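Long-range contacts in ParA (Salmonella enterica subsp. enterica serovar Newport str. SL317, PDB 3EZF), which probably binds and hydrolyses ATP to drive plasmid partition and, when bound to ADP, binds DNA to regulate transcription: residues 229-234 and 302-307; 113-118 and 268-273; 156-161 and 206-211. All blocks are in the same frame, centred on the assembly; numbering follows the deposited sequence.

Interaction 1: residues 229-234 and 302-307. Unlike the reference sequence in segment 229-234: Gln230 (reference Met), Asn231 (reference Lys), Gln232 (reference Pro), Tyr233 (reference Ser).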
loop_
_atom_site.group_PDB
_atom_site.type_symbol
_atom_site.label_atom_id
_atom_site.label_comp_id
_atom_site.label_asym_id
_atom_site.label_seq_id
_atom_site.Cartn_x
_atom_site.Cartn_y
_atom_site.Cartn_z
ATOM N N GLY A 229 -33.537 -1.904 -2.830
ATOM C CA GLY A 229 -33.926 -0.507 -2.822
ATOM C C GLY A 229 -33.022 0.426 -2.054
ATOM O O GLY A 229 -33.354 1.591 -1.900
ATOM N N GLN A 230 -31.883 -0.071 -1.582
ATOM C CA GLN A 230 -30.921 0.726 -0.821
ATOM C C GLN A 230 -29.971 1.508 -1.724
ATOM O O GLN A 230 -29.646 1.067 -2.820
ATOM C CB GLN A 230 -30.086 -0.187 0.076
ATOM C CG GLN A 230 -30.656 -0.447 1.440
ATOM C CD GLN A 230 -30.658 0.798 2.291
ATOM O OE1 GLN A 230 -30.947 0.739 3.483
ATOM N NE2 GLN A 230 -30.333 1.938 1.683
ATOM N N ASN A 231 -29.510 2.660 -1.248
ATOM C CA ASN A 231 -28.580 3.495 -2.004
ATOM C C ASN A 231 -27.165 3.040 -1.680
ATOM O O ASN A 231 -26.714 3.169 -0.550
ATOM C CB ASN A 231 -28.750 4.957 -1.609
ATOM C CG ASN A 231 -27.830 5.873 -2.381
ATOM O OD1 ASN A 231 -28.269 6.864 -2.965
ATOM N ND2 ASN A 231 -26.541 5.547 -2.392
ATOM N N GLN A 232 -26.455 2.536 -2.676
ATOM C CA GLN A 232 -25.112 2.022 -2.456
ATOM C C GLN A 232 -24.123 2.950 -1.792
ATOM O O GLN A 232 -23.114 2.490 -1.281
ATOM C CB GLN A 232 -24.501 1.547 -3.772
ATOM C CG GLN A 232 -24.279 2.658 -4.763
ATOM C CD GLN A 232 -23.671 2.168 -6.039
ATOM O OE1 GLN A 232 -23.879 2.769 -7.089
ATOM N NE2 GLN A 232 -22.903 1.075 -5.963
ATOM N N TYR A 233 -24.393 4.248 -1.798
ATOM C CA TYR A 233 -23.448 5.193 -1.205
ATOM C C TYR A 233 -23.892 5.803 0.121
ATOM O O TYR A 233 -23.288 6.753 0.605
ATOM C CB TYR A 233 -23.110 6.304 -2.223
ATOM C CG TYR A 233 -22.478 5.776 -3.502
ATOM C CD1 TYR A 233 -22.888 6.242 -4.754
ATOM C CD2 TYR A 233 -21.479 4.795 -3.460
ATOM C CE1 TYR A 233 -22.322 5.745 -5.927
ATOM C CE2 TYR A 233 -20.903 4.292 -4.628
ATOM C CZ TYR A 233 -21.329 4.769 -5.858
ATOM O OH TYR A 233 -20.767 4.267 -7.014
ATOM N N GLU A 234 -24.941 5.250 0.716
ATOM C CA GLU A 234 -25.431 5.750 1.990
ATOM C C GLU A 234 -25.456 4.633 3.016
ATOM O O GLU A 234 -25.908 4.840 4.143
ATOM C CB GLU A 234 -26.842 6.319 1.854
ATOM C CG GLU A 234 -26.988 7.446 0.851
ATOM C CD GLU A 234 -28.396 8.059 0.836
ATOM O OE1 GLU A 234 -29.338 7.427 1.360
ATOM O OE2 GLU A 234 -28.569 9.174 0.292
ATOM N N GLU A 302 -23.935 12.991 -5.942
ATOM C CA GLU A 302 -25.089 13.830 -6.235
ATOM C C GLU A 302 -26.034 13.114 -7.204
ATOM O O GLU A 302 -27.258 13.150 -7.035
ATOM C CB GLU A 302 -24.654 15.161 -6.841
ATOM C CG GLU A 302 -23.842 16.067 -5.925
ATOM C CD GLU A 302 -23.549 17.403 -6.588
ATOM O OE1 GLU A 302 -22.816 18.228 -6.005
ATOM O OE2 GLU A 302 -24.062 17.633 -7.706
ATOM N N GLU A 303 -25.465 12.458 -8.213
ATOM C CA GLU A 303 -26.272 11.736 -9.200
ATOM C C GLU A 303 -26.970 10.518 -8.614
ATOM O O GLU A 303 -28.030 10.117 -9.096
ATOM C CB GLU A 303 -25.412 11.281 -10.382
ATOM C CG GLU A 303 -24.734 12.411 -11.129
ATOM C CD GLU A 303 -23.804 11.896 -12.195
ATOM O OE1 GLU A 303 -24.307 11.379 -13.220
ATOM O OE2 GLU A 303 -22.572 11.997 -11.996
ATOM N N GLU A 304 -26.368 9.926 -7.586
ATOM C CA GLU A 304 -26.940 8.750 -6.960
ATOM C C GLU A 304 -27.998 9.181 -5.944
ATOM O O GLU A 304 -28.573 8.346 -5.233
ATOM C CB GLU A 304 -25.838 7.942 -6.273
ATOM C CG GLU A 304 -26.155 6.458 -6.112
ATOM C CD GLU A 304 -25.910 5.660 -7.388
ATOM O OE1 GLU A 304 -26.170 4.429 -7.376
ATOM O OE2 GLU A 304 -25.452 6.265 -8.392
ATOM N N GLY A 305 -28.246 10.488 -5.876
ATOM C CA GLY A 305 -29.240 11.006 -4.954
ATOM C C GLY A 305 -28.791 11.210 -3.516
ATOM O O GLY A 305 -29.595 11.576 -2.658
ATOM N N VAL A 306 -27.521 10.953 -3.226
ATOM C CA VAL A 306 -27.039 11.167 -1.871
ATOM C C VAL A 306 -26.553 12.607 -1.769
ATOM O O VAL A 306 -26.227 13.238 -2.772
ATOM C CB VAL A 306 -25.910 10.172 -1.480
ATOM C CG1 VAL A 306 -25.516 9.351 -2.682
ATOM C CG2 VAL A 306 -24.713 10.909 -0.907
ATOM N N GLU A 307 -26.514 13.112 -0.546
ATOM C CA GLU A 307 -26.110 14.476 -0.266
ATOM C C GLU A 307 -24.969 14.518 0.743
ATOM O O GLU A 307 -25.198 14.592 1.945
ATOM C CB GLU A 307 -27.314 15.240 0.282
ATOM C CG GLU A 307 -28.085 14.468 1.367
ATOM C CD GLU A 307 -28.684 13.154 0.857
ATOM O OE1 GLU A 307 -29.462 13.205 -0.122
ATOM O OE2 GLU A 307 -28.379 12.077 1.427
#

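Interaction 2: residues 113-118 and 268-273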
loop_
_atom_site.group_PDB
_atom_site.type_symbol
_atom_site.label_atom_id
_atom_site.label_comp_id
_atom_site.label_asym_id
_atom_site.label_seq_id
_atom_site.Cartn_x
_atom_site.Cartn_y
_atom_site.Cartn_z
ATOM N N VAL A 113 -17.894 12.575 12.262
ATOM C CA VAL A 113 -17.201 11.636 11.386
ATOM C C VAL A 113 -16.064 12.263 10.575
ATOM O O VAL A 113 -16.276 13.182 9.775
ATOM C CB VAL A 113 -18.196 10.950 10.437
ATOM C CG1 VAL A 113 -17.490 9.915 9.587
ATOM C CG2 VAL A 113 -19.269 10.300 11.242
ATOM N N ILE A 114 -14.861 11.724 10.773
ATOM C CA ILE A 114 -13.656 12.212 10.116
ATOM C C ILE A 114 -13.121 11.284 9.026
ATOM O O ILE A 114 -12.636 10.198 9.309
ATOM C CB ILE A 114 -12.572 12.426 11.171
ATOM C CG1 ILE A 114 -13.028 13.517 12.145
ATOM C CG2 ILE A 114 -11.260 12.764 10.509
ATOM C CD1 ILE A 114 -12.830 13.172 13.607
ATOM N N PHE A 115 -13.207 11.719 7.777
ATOM C CA PHE A 115 -12.721 10.915 6.667
ATOM C C PHE A 115 -11.240 11.195 6.498
ATOM O O PHE A 115 -10.871 12.285 6.063
ATOM C CB PHE A 115 -13.455 11.287 5.380
ATOM C CG PHE A 115 -13.033 10.471 4.199
ATOM C CD1 PHE A 115 -13.743 9.331 3.830
ATOM C CD2 PHE A 115 -11.880 10.801 3.497
ATOM C CE1 PHE A 115 -13.300 8.524 2.778
ATOM C CE2 PHE A 115 -11.426 10.009 2.449
ATOM C CZ PHE A 115 -12.136 8.868 2.086
ATOM N N VAL A 116 -10.391 10.225 6.834
ATOM C CA VAL A 116 -8.939 10.399 6.718
ATOM C C VAL A 116 -8.427 10.058 5.323
ATOM O O VAL A 116 -8.581 8.926 4.875
ATOM C CB VAL A 116 -8.193 9.515 7.728
ATOM C CG1 VAL A 116 -6.729 9.918 7.800
ATOM C CG2 VAL A 116 -8.837 9.637 9.086
ATOM N N VAL A 117 -7.816 11.044 4.658
ATOM C CA VAL A 117 -7.276 10.901 3.301
ATOM C C VAL A 117 -5.900 10.253 3.269
ATOM O O VAL A 117 -4.886 10.938 3.221
ATOM C CB VAL A 117 -7.180 12.272 2.607
ATOM C CG1 VAL A 117 -6.440 12.154 1.281
ATOM C CG2 VAL A 117 -8.571 12.819 2.381
ATOM N N ASN A 118 -5.868 8.927 3.273
ATOM C CA ASN A 118 -4.609 8.213 3.258
ATOM C C ASN A 118 -4.267 7.736 1.863
ATOM O O ASN A 118 -4.907 6.820 1.336
ATOM C CB ASN A 118 -4.665 7.015 4.193
ATOM C CG ASN A 118 -3.298 6.644 4.725
ATOM O OD1 ASN A 118 -2.674 7.428 5.454
ATOM N ND2 ASN A 118 -2.813 5.451 4.356
ATOM N N ALA A 268 -19.450 10.162 1.730
ATOM C CA ALA A 268 -20.893 10.379 1.881
ATOM C C ALA A 268 -21.450 10.388 3.307
ATOM O O ALA A 268 -22.619 10.695 3.500
ATOM C CB ALA A 268 -21.656 9.340 1.032
ATOM N N ALA A 269 -20.628 10.067 4.299
ATOM C CA ALA A 269 -21.103 10.003 5.673
ATOM C C ALA A 269 -20.289 10.842 6.623
ATOM O O ALA A 269 -20.639 10.964 7.800
ATOM C CB ALA A 269 -21.087 8.562 6.147
ATOM N N SER A 270 -19.206 11.418 6.110
ATOM C CA SER A 270 -18.300 12.225 6.911
ATOM C C SER A 270 -18.564 13.718 6.819
ATOM O O SER A 270 -19.011 14.228 5.790
ATOM C CB SER A 270 -16.861 11.925 6.497
ATOM O OG SER A 270 -16.676 10.527 6.367
ATOM N N ASP A 271 -18.273 14.424 7.905
ATOM C CA ASP A 271 -18.487 15.861 7.921
ATOM C C ASP A 271 -17.185 16.639 7.924
ATOM O O ASP A 271 -17.187 17.862 7.804
ATOM C CB ASP A 271 -19.362 16.269 9.123
ATOM C CG ASP A 271 -19.221 15.325 10.297
ATOM O OD1 ASP A 271 -18.071 14.974 10.632
ATOM O OD2 ASP A 271 -20.256 14.939 10.884
ATOM N N LEU A 272 -16.073 15.924 8.028
ATOM C CA LEU A 272 -14.756 16.555 8.047
ATOM C C LEU A 272 -13.746 15.740 7.223
ATOM O O LEU A 272 -13.571 14.545 7.436
ATOM C CB LEU A 272 -14.272 16.693 9.510
ATOM C CG LEU A 272 -13.045 17.526 9.931
ATOM C CD1 LEU A 272 -12.000 16.624 10.563
ATOM C CD2 LEU A 272 -12.456 18.259 8.749
ATOM N N LEU A 273 -13.088 16.394 6.277
ATOM C CA LEU A 273 -12.089 15.732 5.456
ATOM C C LEU A 273 -10.736 16.017 6.077
ATOM O O LEU A 273 -10.322 17.168 6.157
ATOM C CB LEU A 273 -12.094 16.295 4.045
ATOM C CG LEU A 273 -11.392 15.409 3.019
ATOM C CD1 LEU A 273 -12.299 14.220 2.688
ATOM C CD2 LEU A 273 -11.111 16.198 1.764
#

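Interaction 3: residues 156-161 and 206-211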
loop_
_atom_site.group_PDB
_atom_site.type_symbol
_atom_site.label_atom_id
_atom_site.label_comp_id
_atom_site.label_asym_id
_atom_site.label_seq_id
_atom_site.Cartn_x
_atom_site.Cartn_y
_atom_site.Cartn_z
ATOM N N PRO A 156 -8.909 -2.026 2.179
ATOM C CA PRO A 156 -8.728 -3.455 1.880
ATOM C C PRO A 156 -7.479 -4.067 2.543
ATOM O O PRO A 156 -7.521 -5.198 3.036
ATOM C CB PRO A 156 -8.650 -3.480 0.356
ATOM C CG PRO A 156 -9.561 -2.311 -0.038
ATOM C CD PRO A 156 -9.158 -1.242 0.949
ATOM N N GLN A 157 -6.379 -3.314 2.569
ATOM C CA GLN A 157 -5.127 -3.792 3.157
ATOM C C GLN A 157 -5.171 -4.011 4.657
ATOM O O GLN A 157 -4.305 -4.677 5.207
ATOM C CB GLN A 157 -3.975 -2.843 2.824
ATOM C CG GLN A 157 -3.382 -3.070 1.443
ATOM C CD GLN A 157 -4.331 -2.687 0.325
ATOM O OE1 GLN A 157 -5.469 -3.156 0.264
ATOM N NE2 GLN A 157 -3.863 -1.829 -0.575
ATOM N N ALA A 158 -6.170 -3.446 5.320
ATOM C CA ALA A 158 -6.316 -3.616 6.760
ATOM C C ALA A 158 -5.127 -3.067 7.533
ATOM O O ALA A 158 -4.800 -3.551 8.619
ATOM C CB ALA A 158 -6.523 -5.092 7.091
ATOM N N SER A 159 -4.482 -2.054 6.966
ATOM C CA SER A 159 -3.339 -1.421 7.611
ATOM C C SER A 159 -3.713 -1.223 9.073
ATOM O O SER A 159 -3.094 -1.798 9.953
ATOM C CB SER A 159 -3.037 -0.070 6.950
ATOM O OG SER A 159 -2.951 -0.201 5.535
ATOM N N SER A 160 -4.748 -0.428 9.326
ATOM C CA SER A 160 -5.200 -0.177 10.694
ATOM C C SER A 160 -5.505 -1.468 11.447
ATOM O O SER A 160 -5.051 -1.663 12.576
ATOM C CB SER A 160 -6.452 0.701 10.694
ATOM O OG SER A 160 -6.132 2.038 10.364
ATOM N N THR A 161 -6.279 -2.342 10.814
ATOM C CA THR A 161 -6.665 -3.623 11.406
ATOM C C THR A 161 -5.574 -4.288 12.263
ATOM O O THR A 161 -5.883 -5.066 13.170
ATOM C CB THR A 161 -7.120 -4.609 10.303
ATOM O OG1 THR A 161 -8.289 -4.089 9.660
ATOM C CG2 THR A 161 -7.432 -5.978 10.886
ATOM N N ILE A 206 -13.274 -1.134 13.950
ATOM C CA ILE A 206 -14.082 -2.078 13.167
ATOM C C ILE A 206 -13.100 -2.523 12.100
ATOM O O ILE A 206 -12.799 -1.774 11.178
ATOM C CB ILE A 206 -15.294 -1.439 12.463
ATOM C CG1 ILE A 206 -16.423 -1.176 13.461
ATOM C CG2 ILE A 206 -15.826 -2.383 11.410
ATOM C CD1 ILE A 206 -17.728 -0.672 12.807
ATOM N N PRO A 207 -12.594 -3.760 12.210
ATOM C CA PRO A 207 -11.620 -4.360 11.293
ATOM C C PRO A 207 -11.957 -4.463 9.797
ATOM O O PRO A 207 -13.118 -4.365 9.380
ATOM C CB PRO A 207 -11.351 -5.726 11.941
ATOM C CG PRO A 207 -12.698 -6.076 12.540
ATOM C CD PRO A 207 -13.113 -4.763 13.165
ATOM N N ALA A 208 -10.899 -4.649 9.009
ATOM C CA ALA A 208 -10.982 -4.798 7.563
ATOM C C ALA A 208 -10.332 -6.137 7.183
ATOM O O ALA A 208 -9.764 -6.831 8.032
ATOM C CB ALA A 208 -10.251 -3.647 6.868
ATOM N N SER A 209 -10.413 -6.492 5.907
ATOM C CA SER A 209 -9.824 -7.731 5.430
ATOM C C SER A 209 -9.330 -7.560 4.011
ATOM O O SER A 209 -9.648 -6.570 3.354
ATOM C CB SER A 209 -10.848 -8.853 5.456
ATOM O OG SER A 209 -10.311 -10.006 4.835
ATOM N N ILE A 210 -8.548 -8.524 3.536
ATOM C CA ILE A 210 -8.051 -8.463 2.170
ATOM C C ILE A 210 -9.195 -8.955 1.293
ATOM O O ILE A 210 -9.175 -8.801 0.068
ATOM C CB ILE A 210 -6.805 -9.362 1.961
ATOM C CG1 ILE A 210 -6.319 -9.267 0.515
ATOM C CG2 ILE A 210 -7.143 -10.798 2.297
ATOM C CD1 ILE A 210 -5.900 -7.859 0.104
ATOM N N ASP A 211 -10.191 -9.553 1.944
ATOM C CA ASP A 211 -11.364 -10.064 1.252
ATOM C C ASP A 211 -12.248 -8.918 0.753
ATOM O O ASP A 211 -12.798 -8.973 -0.368
ATOM C CB ASP A 211 -12.198 -10.944 2.179
ATOM C CG ASP A 211 -11.985 -12.411 1.922
ATOM O OD1 ASP A 211 -11.652 -12.756 0.766
ATOM O OD2 ASP A 211 -12.164 -13.216 2.868
#

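Interaction 1: residues 229-234 and 302-307
Backbone O of Gln232, in the loop where Tyr233 packs on Glu304, is gripped by two donors, Trp219 NE1 and Asn265 ND2. They tie the loop to helices 219-226 and 261-267. Tyr233 and Glu304 cross at about a right angle. Tyr233 CD1 lies 3.5 Å from Glu304 CG, and the ring and carboxylate planes are 58° apart. CG of Glu304 is anti to the backbone N, and its chain bends at chi2 (80°), which turns CD off the straight line. One face of the Tyr233 ring is covered by Gln232 CG, 3.5 Å above its centre. The contact joins two helix ends in the P-loop NTPase domain. Gly305 closes helix 294-303 with a Schellman motif, its positive phi suited to glycine, while Glu234 is the N-cap of helix 235-241. Val306 follows the glycine and points its CB toward loop 229-234. Its CG1 is 3.9 Å from Tyr233 CB, and its CB is 3.7 Å from Glu234 CG, as these two side chains slide past each other in opposite directions. Val306 and Tyr233 also touch Leu301 of helix 294-303. Glu234 and Glu307 bring like charges close, with Glu234 OE2 3.1 Å from Glu307 OE2.

Interaction 2: residues 113-118 and 268-273
Strand 112-116 is a central strand of the parallel sheet, and here it pairs with the start of strand 272-277. The bridges are parallel, Ile114 with Leu272 and Phe115 with Leu273. Phe115 N donates to Leu272 O (2.9 Å). One residue pair back, Val113 O takes two donors, Asp271 N at 3.0 Å and Leu272 N at 3.3 Å. This forked acceptor marks where the loop turns into the strand. The Val113 side chain packs on the same loop, with CB against Ala269 O and CG1 3.4 Å from Ser270 OG. On one face of the sheet, Ile114 and Leu272 lie side by side and point the same way, with Ile114 CG1 3.6 Å from Leu272 CD1. On the other face, Phe115 and Leu273 do the same, with Phe115 CD2 3.5 Å from Leu273 CD1. Val117 CG2 adds to this apolar group, 3.9 Å from Leu273 CG. Ser270 OG sits at the edge of the Phe115 ring, near its plane, but its hydrogen bond is to the backbone O of Gly266. The buried carboxylate of Asp271 has a salt bridge from OD2 to Arg309. Leu263 and Leu267 of helix 261-267 pack on Phe115. That helix links strand 250-254 to strand 272-277, with strand 112-116 between them, a split beta-alpha-beta crossover of the kind found in P-loop NTPases.

Interaction 3: residues 156-161 and 206-211
The two loops run past each other in opposite directions, with nearest CA pairs Pro156-Ile210, Ala158-Ala208 and Thr161-Pro207. Ile210 CA makes a CA-H...O contact with Pro156 O at 3.4 Å. The one hydrogen bond between the loops is Ala208 N to Thr161 OG1, 2.7 Å long with an N-H...O angle of 152°. The hydroxyl is anti to the carbonyl carbon of Thr161 (chi1 -63°), which brings it to Ala208. It is also bonded to Asp153 OD2. Thr161 CG2 lies 3.8 Å from Ala208 O and also reaches Pro207 CB. Ala208 CB points at the other loop and meets Thr161 OG1 (3.4 Å) and Ala158 CB (4.0 Å). Ser209 OG accepts from Asp211 N at 2.9 Å, capping the turn into helix 212-216. The loop 156-161 includes the end of the Asp-x-Asp-Pro-Gln sequence of the ParA/MinD family, and Asp155 accepts bonds from Gln157 N and Ser159 OG. Subunits meet here as well. Asp211 forms a salt bridge with Arg293 of the second subunit, and Pro156 packs on His258 of that subunit. The Thr161 hydroxyl therefore ties loop 206-211 to the end of strand 149-153, accepting from a backbone N-H and probably donating to Asp153.

Overall arrangement
All three contacts lie in the AAA domain, at different depths. Interaction 2 is the core: it is fully buried, pairs two strands by backbone bonds and adds apolar side chains on both faces. Interaction 1 is at the surface, with apolar packing and several acidic groups between two helix ends. Interaction 3 is partly buried and joins two loops beyond strands of the same sheet through a hydroxyl, near the second subunit. Interactions 1 and 2 touch, where Ala268 CB meets Tyr233 and Val306, and their centres are about 17 Å apart. Interaction 3 is nested in the chain loop closed by interaction 2 but does not touch it.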